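Local atomic coordinates of PA0821 (PDB entry 7DRG), a protein that probably acts as the immunity protein (antitoxin) that neutralises a VRR-NUC nuclease effector of the type VI secretion system in Pseudomonas aeruginosa. Residues L73-R78 against K85-Y90; S110-S115 against A124-I129. All coordinates share one frame; numbering follows the deposited sequence.

Contact 1: residues L73-R78 against K85-Y90; sequences LTWLWR and KPLTAY
Strands 75-77 and 87-89 run antiparallel as the two arms of a surface beta hairpin, the axes of these short segments approaching to 4.8 Å. Leu76 and Thr88 form its hydrogen-bonded pair: Leu76 N donates to Thr88 O and Thr88 N to Leu76 O, and the bonds from Tyr90 N to Thr74 O and from Arg78 N to Pro86 O extend the pairing beyond the strands. Leu87 and Trp77 share a face. Leu87 CG lies anti to the backbone N (chi1 176°), and CD1 sits over the centre of the six-membered ring of Trp77, 3.7 Å from the centroid, a CH-pi contact. Leu87 CD1 also reaches Trp75 CE3 at 3.7 Å, while Trp75 CZ3 meets Ala89 CB at 4.0 Å. At the Tyr90 end, Leu73 CB stands almost on the ring normal, 3.6 Å from the centroid of the Tyr90 ring; Leu73 CD1 touches Tyr90 CE1, and Tyr90 OH bonds Glu66 OE2. Thr74 and Trp75 both face Thr114 across the other edge of strand 75-77, a classic beta bulge. Arg78 NH2 bonds both Lys85 O and Gln83 O. Water 1 sits among Leu76 O, Lys85 O and Thr88 OG1, and the bend of the Arg78 chain at chi3 (-56°) turns NE to donate to this water at 3.0 Å.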
loop_
_atom_site.group_PDB
_atom_site.type_symbol
_atom_site.label_atom_id
_atom_site.label_comp_id
_atom_site.label_asym_id
_atom_site.label_seq_id
_atom_site.Cartn_x
_atom_site.Cartn_y
_atom_site.Cartn_z
ATOM N N LEU B 73 8.890 -28.221 10.728
ATOM C CA LEU B 73 7.506 -28.477 10.356
ATOM C C LEU B 73 6.662 -28.757 11.592
ATOM O O LEU B 73 7.124 -29.379 12.552
ATOM C CB LEU B 73 7.425 -29.664 9.398
ATOM C CG LEU B 73 8.078 -29.444 8.032
ATOM C CD1 LEU B 73 7.926 -30.687 7.166
ATOM C CD2 LEU B 73 7.466 -28.233 7.344
ATOM N N THR B 74 5.409 -28.298 11.561
ATOM C CA THR B 74 4.546 -28.388 12.733
ATOM C C THR B 74 3.167 -28.981 12.447
ATOM O O THR B 74 2.591 -29.624 13.328
ATOM C CB THR B 74 4.381 -27.002 13.362
ATOM O OG1 THR B 74 4.013 -26.062 12.348
ATOM C CG2 THR B 74 5.678 -26.565 14.022
ATOM N N TRP B 75 2.635 -28.799 11.236
ATOM C CA TRP B 75 1.265 -29.197 10.933
ATOM C C TRP B 75 1.157 -29.788 9.535
ATOM O O TRP B 75 1.860 -29.371 8.610
ATOM C CB TRP B 75 0.296 -28.009 11.040
ATOM C CG TRP B 75 0.365 -27.320 12.345
ATOM C CD1 TRP B 75 0.973 -26.128 12.616
ATOM C CD2 TRP B 75 -0.184 -27.781 13.587
ATOM N NE1 TRP B 75 0.844 -25.824 13.944
ATOM C CE2 TRP B 75 0.131 -26.815 14.564
ATOM C CE3 TRP B 75 -0.901 -28.919 13.967
ATOM C CZ2 TRP B 75 -0.249 -26.949 15.895
ATOM C CZ3 TRP B 75 -1.281 -29.048 15.290
ATOM C CH2 TRP B 75 -0.956 -28.065 16.239
ATOM N N LEU B 76 0.243 -30.748 9.388
ATOM C CA LEU B 76 -0.157 -31.268 8.086
ATOM C C LEU B 76 -1.649 -31.028 7.897
ATOM O O LEU B 76 -2.469 -31.545 8.673
ATOM C CB LEU B 76 0.162 -32.761 7.964
ATOM C CG LEU B 76 -0.428 -33.401 6.709
ATOM C CD1 LEU B 76 0.181 -32.791 5.457
ATOM C CD2 LEU B 76 -0.198 -34.907 6.750
ATOM N N TRP B 77 -1.997 -30.262 6.865
ATOM C CA TRP B 77 -3.384 -30.007 6.485
ATOM C C TRP B 77 -3.751 -30.874 5.284
ATOM O O TRP B 77 -2.983 -30.969 4.320
ATOM C CB TRP B 77 -3.602 -28.522 6.146
ATOM C CG TRP B 77 -3.660 -27.588 7.334
ATOM C CD1 TRP B 77 -2.657 -26.772 7.803
ATOM C CD2 TRP B 77 -4.790 -27.362 8.192
ATOM N NE1 TRP B 77 -3.100 -26.068 8.901
ATOM C CE2 TRP B 77 -4.402 -26.408 9.157
ATOM C CE3 TRP B 77 -6.088 -27.876 8.236
ATOM C CZ2 TRP B 77 -5.268 -25.962 10.153
ATOM C CZ3 TRP B 77 -6.944 -27.435 9.229
ATOM C CH2 TRP B 77 -6.529 -26.491 10.175
ATOM N N ARG B 78 -4.920 -31.512 5.346
ATOM C CA ARG B 78 -5.434 -32.319 4.250
ATOM C C ARG B 78 -6.907 -31.996 4.050
ATOM O O ARG B 78 -7.659 -31.891 5.023
ATOM C CB ARG B 78 -5.261 -33.823 4.518
ATOM C CG ARG B 78 -3.806 -34.308 4.572
ATOM C CD ARG B 78 -3.748 -35.795 4.895
ATOM N NE ARG B 78 -4.456 -36.057 6.137
ATOM C CZ ARG B 78 -4.976 -37.229 6.466
ATOM N NH1 ARG B 78 -4.857 -38.266 5.643
ATOM N NH2 ARG B 78 -5.615 -37.361 7.622
ATOM N N LYS B 85 -7.787 -36.938 10.062
ATOM C CA LYS B 85 -8.352 -35.630 10.295
ATOM C C LYS B 85 -7.802 -34.622 9.295
ATOM O O LYS B 85 -6.710 -34.814 8.745
ATOM C CB LYS B 85 -8.037 -35.152 11.716
ATOM C CG LYS B 85 -8.678 -36.011 12.798
ATOM C CD LYS B 85 -10.176 -35.770 12.864
ATOM C CE LYS B 85 -10.806 -36.643 13.931
ATOM N NZ LYS B 85 -9.978 -36.619 15.160
ATOM N N PRO B 86 -8.556 -33.558 9.017
ATOM C CA PRO B 86 -8.017 -32.475 8.183
ATOM C C PRO B 86 -6.744 -31.866 8.741
ATOM O O PRO B 86 -5.880 -31.447 7.962
ATOM C CB PRO B 86 -9.166 -31.457 8.149
ATOM C CG PRO B 86 -10.391 -32.267 8.392
ATOM C CD PRO B 86 -9.983 -33.360 9.333
ATOM N N LEU B 87 -6.590 -31.821 10.062
ATOM C CA LEU B 87 -5.415 -31.249 10.707
ATOM C C LEU B 87 -4.727 -32.301 11.561
ATOM O O LEU B 87 -5.363 -32.924 12.417
ATOM C CB LEU B 87 -5.791 -30.050 11.576
ATOM C CG LEU B 87 -4.605 -29.479 12.352
ATOM C CD1 LEU B 87 -3.538 -28.976 11.384
ATOM C CD2 LEU B 87 -5.072 -28.366 13.281
ATOM N N THR B 88 -3.424 -32.487 11.342
ATOM C CA THR B 88 -2.617 -33.432 12.104
ATOM C C THR B 88 -1.326 -32.753 12.538
ATOM O O THR B 88 -0.670 -32.098 11.726
ATOM C CB THR B 88 -2.295 -34.688 11.273
ATOM O OG1 THR B 88 -3.503 -35.220 10.706
ATOM C CG2 THR B 88 -1.627 -35.753 12.135
ATOM N N ALA B 89 -0.958 -32.906 13.810
ATOM C CA ALA B 89 0.353 -32.442 14.245
ATOM C C ALA B 89 1.438 -33.211 13.502
ATOM O O ALA B 89 1.316 -34.416 13.275
ATOM C CB ALA B 89 0.526 -32.619 15.751
ATOM N N TYR B 90 2.504 -32.505 13.115
ATOM C CA TYR B 90 3.538 -33.122 12.282
ATOM C C TYR B 90 4.149 -34.345 12.961
ATOM O O TYR B 90 4.455 -35.347 12.300
ATOM C CB TYR B 90 4.613 -32.085 11.946
ATOM C CG TYR B 90 5.814 -32.624 11.190
ATOM C CD1 TYR B 90 5.688 -33.097 9.890
ATOM C CD2 TYR B 90 7.075 -32.622 11.773
ATOM C CE1 TYR B 90 6.798 -33.588 9.192
ATOM C CE2 TYR B 90 8.181 -33.107 11.091
ATOM C CZ TYR B 90 8.038 -33.578 9.803
ATOM O OH TYR B 90 9.150 -34.047 9.135
HETATM O O HOH W 1 -3.985 -33.925 8.214
#

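Contact 2: residues S110-S115 against A124-I129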
loop_
_atom_site.group_PDB
_atom_site.type_symbol
_atom_site.label_atom_id
_atom_site.label_comp_id
_atom_site.label_asym_id
_atom_site.label_seq_id
_atom_site.Cartn_x
_atom_site.Cartn_y
_atom_site.Cartn_z
ATOM N N SER B 110 -3.995 -34.117 -1.527
ATOM C CA SER B 110 -4.109 -32.885 -0.743
ATOM C C SER B 110 -3.208 -33.036 0.478
ATOM O O SER B 110 -3.545 -33.771 1.410
ATOM C CB SER B 110 -5.556 -32.617 -0.341
ATOM O OG SER B 110 -5.664 -31.419 0.413
ATOM N N PHE B 111 -2.061 -32.356 0.458
ATOM C CA PHE B 111 -1.097 -32.421 1.551
ATOM C C PHE B 111 -0.441 -31.062 1.677
ATOM O O PHE B 111 0.228 -30.610 0.742
ATOM C CB PHE B 111 -0.019 -33.486 1.304
ATOM C CG PHE B 111 -0.559 -34.874 1.133
ATOM C CD1 PHE B 111 -0.843 -35.661 2.238
ATOM C CD2 PHE B 111 -0.766 -35.400 -0.135
ATOM C CE1 PHE B 111 -1.333 -36.941 2.083
ATOM C CE2 PHE B 111 -1.266 -36.682 -0.297
ATOM C CZ PHE B 111 -1.547 -37.452 0.814
ATOM N N CYS B 112 -0.607 -30.420 2.826
ATOM C CA CYS B 112 0.005 -29.116 3.061
ATOM C C CYS B 112 0.743 -29.150 4.393
ATOM O O CYS B 112 0.113 -29.120 5.454
ATOM C CB CYS B 112 -1.045 -28.011 3.044
ATOM S SG CYS B 112 -0.309 -26.387 3.235
ATOM N N TYR B 113 2.073 -29.220 4.331
ATOM C CA TYR B 113 2.918 -29.174 5.515
ATOM C C TYR B 113 3.306 -27.730 5.781
ATOM O O TYR B 113 3.787 -27.037 4.875
ATOM C CB TYR B 113 4.188 -30.002 5.321
ATOM C CG TYR B 113 3.977 -31.494 5.179
ATOM C CD1 TYR B 113 3.739 -32.067 3.933
ATOM C CD2 TYR B 113 4.045 -32.327 6.287
ATOM C CE1 TYR B 113 3.574 -33.448 3.799
ATOM C CE2 TYR B 113 3.885 -33.709 6.158
ATOM C CZ TYR B 113 3.642 -34.250 4.918
ATOM O OH TYR B 113 3.485 -35.611 4.794
ATOM N N THR B 114 3.108 -27.281 7.020
ATOM C CA THR B 114 3.418 -25.904 7.387
ATOM C C THR B 114 4.278 -25.882 8.643
ATOM O O THR B 114 4.462 -26.894 9.319
ATOM C CB THR B 114 2.151 -25.069 7.615
ATOM O OG1 THR B 114 1.478 -25.521 8.797
ATOM C CG2 THR B 114 1.208 -25.152 6.423
ATOM N N SER B 115 4.794 -24.690 8.963
ATOM C CA SER B 115 5.672 -24.505 10.112
ATOM C C SER B 115 5.157 -23.449 11.082
ATOM O O SER B 115 5.905 -23.021 11.965
ATOM C CB SER B 115 7.089 -24.128 9.651
ATOM O OG SER B 115 7.067 -22.902 8.933
ATOM N N ALA B 124 6.958 -20.028 7.376
ATOM C CA ALA B 124 7.908 -19.792 6.296
ATOM C C ALA B 124 8.372 -21.068 5.607
ATOM O O ALA B 124 8.889 -20.988 4.491
ATOM C CB ALA B 124 9.120 -19.021 6.829
ATOM N N TRP B 125 8.190 -22.231 6.229
ATOM C CA TRP B 125 8.456 -23.518 5.600
ATOM C C TRP B 125 7.134 -24.090 5.109
ATOM O O TRP B 125 6.155 -24.118 5.863
ATOM C CB TRP B 125 9.095 -24.503 6.580
ATOM C CG TRP B 125 10.459 -24.136 7.098
ATOM C CD1 TRP B 125 10.744 -23.440 8.231
ATOM C CD2 TRP B 125 11.722 -24.506 6.524
ATOM N NE1 TRP B 125 12.106 -23.333 8.392
ATOM C CE2 TRP B 125 12.728 -23.979 7.356
ATOM C CE3 TRP B 125 12.096 -25.219 5.383
ATOM C CZ2 TRP B 125 14.086 -24.140 7.084
ATOM C CZ3 TRP B 125 13.448 -25.385 5.114
ATOM C CH2 TRP B 125 14.424 -24.846 5.964
ATOM N N LEU B 126 7.105 -24.539 3.859
ATOM C CA LEU B 126 5.873 -25.019 3.243
ATOM C C LEU B 126 6.195 -26.132 2.259
ATOM O O LEU B 126 7.187 -26.052 1.531
ATOM C CB LEU B 126 5.149 -23.888 2.506
ATOM C CG LEU B 126 3.957 -24.295 1.639
ATOM C CD1 LEU B 126 2.748 -24.515 2.521
ATOM C CD2 LEU B 126 3.679 -23.255 0.554
ATOM N N PHE B 127 5.351 -27.164 2.235
ATOM C CA PHE B 127 5.370 -28.142 1.149
ATOM C C PHE B 127 3.918 -28.519 0.904
ATOM O O PHE B 127 3.294 -29.136 1.767
ATOM C CB PHE B 127 6.217 -29.366 1.506
ATOM C CG PHE B 127 6.478 -30.296 0.351
ATOM C CD1 PHE B 127 5.597 -31.334 0.062
ATOM C CD2 PHE B 127 7.621 -30.162 -0.429
ATOM C CE1 PHE B 127 5.844 -32.212 -0.985
ATOM C CE2 PHE B 127 7.873 -31.057 -1.479
ATOM C CZ PHE B 127 6.987 -32.060 -1.760
ATOM N N ASP B 128 3.384 -28.141 -0.255
ATOM C CA ASP B 128 1.948 -28.207 -0.510
ATOM C C ASP B 128 1.707 -28.912 -1.837
ATOM O O ASP B 128 2.102 -28.398 -2.887
ATOM C CB ASP B 128 1.368 -26.786 -0.531
ATOM C CG ASP B 128 -0.144 -26.744 -0.648
ATOM O OD1 ASP B 128 -0.789 -27.777 -0.911
ATOM O OD2 ASP B 128 -0.693 -25.639 -0.468
ATOM N N ILE B 129 1.038 -30.069 -1.796
ATOM C CA ILE B 129 0.665 -30.812 -2.994
ATOM C C ILE B 129 -0.830 -30.675 -3.211
ATOM O O ILE B 129 -1.620 -30.928 -2.295
ATOM C CB ILE B 129 1.032 -32.301 -2.891
ATOM C CG1 ILE B 129 2.539 -32.481 -2.741
ATOM C CG2 ILE B 129 0.518 -33.055 -4.122
ATOM C CD1 ILE B 129 2.901 -33.891 -2.288
HETATM O O HOH W 2 4.182 -22.802 6.599
HETATM O O HOH W 3 7.740 -20.402 10.242
#
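The antiparallel beta hairpin of strands 109-114 and 126-131 brings Phe111 opposite Ile129 and Tyr113 opposite Phe127 as hydrogen-bonded pairs. Each pair has two backbone bonds, the shortest from Ile129 N to Phe111 O at 2.7 Å. The side chains of these four residues lie on one face, where Tyr113 and Phe127 approach through their CD1 atoms at 4.4 Å. Phe127 O lies in plane at the edge of the Tyr113 ring. Phe62 of helix 52-69 stacks on Tyr113 and also meets Phe127, and helix 96-101 packs on Phe111 and Tyr113. The other face carries Cys112, Leu126 and Asp128. With SG anti to the backbone N (chi1 -177°), Cys112 touches Leu126 CD1 at 3.7 Å and lies 3.8 Å from Asp128 OD2. Where the strands part, Ser115 OG stands between its own backbone N and carbonyl carbon (chi1 61°) and accepts a bond from Trp125 N at 3.0 Å. Water 3 joins Ser115 OG to Ala124 N. The Trp125 ring stacks on His72 and meets Tyr154 edge-to-face. The chemistry is thus divided: four main-chain bonds hold the strands, the face bearing Phe111, Tyr113, Phe127 and Ile129 packs against the helices through its aromatic rings, and the Ser115 hydroxyl and water 3 take over where regular pairing ends.

How the contacts relate
Contacts 1 and 2 are two successive hairpins, their centres 9 Å apart, joined edge to edge because strand 75-77 pairs antiparallel with strand 109-114. Trp77 N lies 2.8 Å from Cys112 O, and Thr74 N 2.8 Å from Thr114 O, both probable hydrogen bonds. Side chains join in: Thr74 OG1 bonds Gly116 O and also Thr114 O, and Arg78 CG packs 3.2 Å from Ser110 O. The order across the sheet is therefore 87-89, 75-77, 109-114, 126-131, passing from a surface contact to a partly buried one, with strand 144-151 next. Tyr90 and Leu76 of contact 1 touch Tyr113 of contact 2, while Met99 of helix 96-101 packs against residues of both.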